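Local coordinates for protein elongin-C (Saccharomyces cerevisiae, PDB 5ZB2) that serves as the adaptor of a cullin-3 ubiquitin ligase that polyubiquitylates the RNA polymerase II subunit RPO21 for proteolysis, and takes part in global genomic repair, at residues Y30-I39 with E59-L69. Sequence-based numbering, arbitrary orientation.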
# COMPACT_ATOMS: atom_id res chain seq x y z
N TYR B 30 47.48 5.96 12.52
CA TYR B 30 47.42 4.53 12.29
C TYR B 30 48.32 4.18 11.12
O TYR B 30 48.34 4.88 10.10
CB TYR B 30 45.98 4.07 11.99
CG TYR B 30 45.01 4.32 13.12
CD1 TYR B 30 44.31 5.52 13.21
CD2 TYR B 30 44.79 3.36 14.10
CE1 TYR B 30 43.43 5.75 14.24
CE2 TYR B 30 43.90 3.59 15.13
CZ TYR B 30 43.22 4.78 15.20
OH TYR B 30 42.34 5.02 16.22
N GLU B 31 49.08 3.09 11.26
CA GLU B 31 49.96 2.60 10.21
C GLU B 31 49.35 1.36 9.58
O GLU B 31 48.71 0.55 10.26
CB GLU B 31 51.35 2.27 10.76
CG GLU B 31 52.09 3.47 11.34
CD GLU B 31 53.59 3.36 11.19
OE1 GLU B 31 54.05 2.99 10.09
OE2 GLU B 31 54.31 3.64 12.17
N ILE B 32 49.55 1.22 8.27
CA ILE B 32 48.97 0.12 7.50
C ILE B 32 50.02 -0.38 6.52
O ILE B 32 50.75 0.41 5.91
CB ILE B 32 47.69 0.55 6.75
CG1 ILE B 32 46.73 1.28 7.69
CG2 ILE B 32 47.00 -0.67 6.15
CD1 ILE B 32 46.94 2.78 7.74
N SER B 33 50.10 -1.70 6.37
CA SER B 33 50.98 -2.28 5.36
C SER B 33 50.63 -1.73 3.99
O SER B 33 49.46 -1.70 3.60
CB SER B 33 50.85 -3.81 5.37
OG SER B 33 51.57 -4.38 4.30
N ARG B 34 51.65 -1.29 3.25
CA ARG B 34 51.41 -0.74 1.92
C ARG B 34 50.63 -1.72 1.06
O ARG B 34 49.79 -1.32 0.25
CB ARG B 34 52.74 -0.37 1.26
CG ARG B 34 52.59 0.37 -0.06
CD ARG B 34 53.94 0.77 -0.64
NE ARG B 34 54.76 -0.40 -0.96
CZ ARG B 34 54.76 -1.04 -2.12
NH1 ARG B 34 53.96 -0.64 -3.11
NH2 ARG B 34 55.55 -2.08 -2.30
N SER B 35 50.89 -3.02 1.23
CA SER B 35 50.15 -4.02 0.48
C SER B 35 48.70 -4.11 0.95
O SER B 35 47.81 -4.48 0.17
CB SER B 35 50.83 -5.38 0.61
OG SER B 35 50.15 -6.36 -0.16
N ALA B 36 48.44 -3.78 2.22
CA ALA B 36 47.08 -3.78 2.73
C ALA B 36 46.32 -2.54 2.29
O ALA B 36 45.16 -2.62 1.85
CB ALA B 36 47.09 -3.89 4.26
N ALA B 37 46.95 -1.37 2.39
CA ALA B 37 46.32 -0.13 1.94
C ALA B 37 46.11 -0.10 0.44
O ALA B 37 45.27 0.66 -0.05
CB ALA B 37 47.16 1.07 2.38
N MET B 38 46.86 -0.91 -0.32
CA MET B 38 46.67 -0.98 -1.76
C MET B 38 45.28 -1.48 -2.13
O MET B 38 44.81 -1.23 -3.24
CB MET B 38 47.73 -1.89 -2.39
CG MET B 38 47.56 -2.12 -3.88
SD MET B 38 48.91 -3.10 -4.58
CE MET B 38 48.27 -3.42 -6.23
N ILE B 39 44.60 -2.18 -1.21
CA ILE B 39 43.25 -2.66 -1.48
C ILE B 39 42.31 -1.49 -1.73
O ILE B 39 41.39 -1.59 -2.55
CB ILE B 39 42.75 -3.54 -0.32
CG1 ILE B 39 43.73 -4.70 -0.07
CG2 ILE B 39 41.36 -4.08 -0.62
CD1 ILE B 39 43.41 -5.52 1.16
N GLU B 59 40.22 2.65 13.07
CA GLU B 59 40.77 1.43 13.64
C GLU B 59 40.07 0.19 13.09
O GLU B 59 40.70 -0.86 12.93
CB GLU B 59 40.66 1.47 15.17
CG GLU B 59 41.15 0.21 15.86
CD GLU B 59 41.44 0.42 17.34
OE1 GLU B 59 42.63 0.62 17.69
OE2 GLU B 59 40.49 0.39 18.15
N LYS B 60 38.77 0.30 12.79
CA LYS B 60 38.05 -0.84 12.23
C LYS B 60 38.30 -0.97 10.73
O LYS B 60 38.37 -2.09 10.21
CB LYS B 60 36.55 -0.70 12.50
CG LYS B 60 35.81 -2.03 12.59
CD LYS B 60 36.25 -2.84 13.80
CE LYS B 60 35.52 -4.17 13.90
NZ LYS B 60 35.95 -4.94 15.10
N ALA B 61 38.46 0.16 10.03
CA ALA B 61 38.80 0.11 8.61
C ALA B 61 40.14 -0.59 8.41
O ALA B 61 40.26 -1.50 7.58
CB ALA B 61 38.84 1.52 8.03
N VAL B 62 41.16 -0.18 9.17
CA VAL B 62 42.46 -0.85 9.09
C VAL B 62 42.31 -2.32 9.45
O VAL B 62 42.92 -3.19 8.82
CB VAL B 62 43.47 -0.15 10.02
CG1 VAL B 62 44.83 -0.84 9.95
CG2 VAL B 62 43.61 1.32 9.64
N GLU B 63 41.48 -2.62 10.45
CA GLU B 63 41.25 -4.01 10.83
C GLU B 63 40.69 -4.81 9.66
O GLU B 63 41.04 -5.98 9.47
CB GLU B 63 40.32 -4.08 12.04
CG GLU B 63 40.08 -5.50 12.56
CD GLU B 63 39.21 -5.53 13.81
OE1 GLU B 63 39.11 -4.49 14.50
OE2 GLU B 63 38.61 -6.59 14.09
N TYR B 64 39.83 -4.19 8.85
CA TYR B 64 39.29 -4.89 7.68
C TYR B 64 40.35 -5.05 6.60
O TYR B 64 40.45 -6.11 5.97
CB TYR B 64 38.07 -4.16 7.12
CG TYR B 64 37.62 -4.74 5.80
CD1 TYR B 64 36.79 -5.85 5.76
CD2 TYR B 64 38.04 -4.20 4.60
CE1 TYR B 64 36.39 -6.40 4.56
CE2 TYR B 64 37.64 -4.74 3.39
CZ TYR B 64 36.81 -5.84 3.38
OH TYR B 64 36.41 -6.39 2.18
N LEU B 65 41.14 -4.00 6.35
CA LEU B 65 42.16 -4.07 5.31
C LEU B 65 43.11 -5.23 5.56
O LEU B 65 43.33 -6.07 4.68
CB LEU B 65 42.93 -2.75 5.23
CG LEU B 65 42.14 -1.54 4.74
CD1 LEU B 65 42.99 -0.28 4.85
CD2 LEU B 65 41.67 -1.73 3.31
N ASN B 66 43.68 -5.30 6.76
CA ASN B 66 44.51 -6.45 7.12
C ASN B 66 43.72 -7.74 6.98
O ASN B 66 44.20 -8.72 6.39
CB ASN B 66 45.05 -6.28 8.54
CG ASN B 66 45.83 -5.00 8.72
OD1 ASN B 66 46.58 -4.58 7.84
ND2 ASN B 66 45.64 -4.35 9.87
N TYR B 67 42.50 -7.75 7.51
CA TYR B 67 41.64 -8.92 7.37
C TYR B 67 41.46 -9.30 5.91
O TYR B 67 41.38 -10.49 5.57
CB TYR B 67 40.29 -8.65 8.03
CG TYR B 67 39.20 -9.63 7.65
CD1 TYR B 67 39.05 -10.83 8.33
CD2 TYR B 67 38.31 -9.34 6.63
CE1 TYR B 67 38.05 -11.72 8.00
CE2 TYR B 67 37.31 -10.23 6.28
CZ TYR B 67 37.19 -11.42 6.97
OH TYR B 67 36.19 -12.31 6.63
N ASN B 68 41.39 -8.30 5.02
CA ASN B 68 41.16 -8.58 3.61
C ASN B 68 42.39 -9.22 2.97
O ASN B 68 42.29 -10.27 2.33
CB ASN B 68 40.78 -7.30 2.87
CG ASN B 68 40.38 -7.54 1.43
OD1 ASN B 68 41.22 -7.83 0.58
ND2 ASN B 68 39.09 -7.44 1.15
N LEU B 69 43.56 -8.59 3.13
CA LEU B 69 44.77 -9.12 2.51
C LEU B 69 45.08 -10.53 3.00
O LEU B 69 45.60 -11.35 2.23
CB LEU B 69 45.95 -8.19 2.79
CG LEU B 69 47.31 -8.64 2.22
CD1 LEU B 69 47.25 -8.75 0.70
CD2 LEU B 69 48.41 -7.69 2.65
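Ile32 and Val62 meet where the outermost strand of this chain's sheet, in the BTB/POZ fold of the SKP1 family, passes beside a long helix; strand 30-33 and helix segment 59-69 run nearly parallel (13°), their axes 9.2 Å apart at closest approach. The contact is mainly van der Waals packing. Ile32 CG1 lies 3.6 Å from Val62 CG1 and almost as near CG2, so the fork of the valine straddles one methylene. Ile32 CG2, anti to its own backbone N, reaches on to Leu65 CD1, and the isoleucine's two branches thus serve two helix residues. One step along, Ala36 CB faces Leu65 CB at 4.4 Å, and its small size lets the short helix 34-37 approach closely. Ile39 completes the row, its CB against Leu65 CD2 and its CD1 against Leu69 CB, while Leu69 CD2 packs on Ser35 OG.

At the other end, Tyr30 turns its ring across the stem of Glu59: CE2 is 3.9 Å from Glu59 CB, an aliphatic contact, and Glu59 N lies above one face, offset toward the rim. Ring and carboxylate planes stand 77° apart.

Ser33 caps helix 34-37, its OG accepting a weak bond from Ser35 N. Asn68 ND2 donates to Tyr64 OH, which also bonds to Ser6 O of the RAD7 chain. Replacing Asn68 by an alanine is likely to cost that hydroxyl its amide donor and open a gap beside Ile39. With CG anti to its backbone N (chi1 -174°), Asn68 sets OD1 against Ile39 CD1, 3.2 Å away.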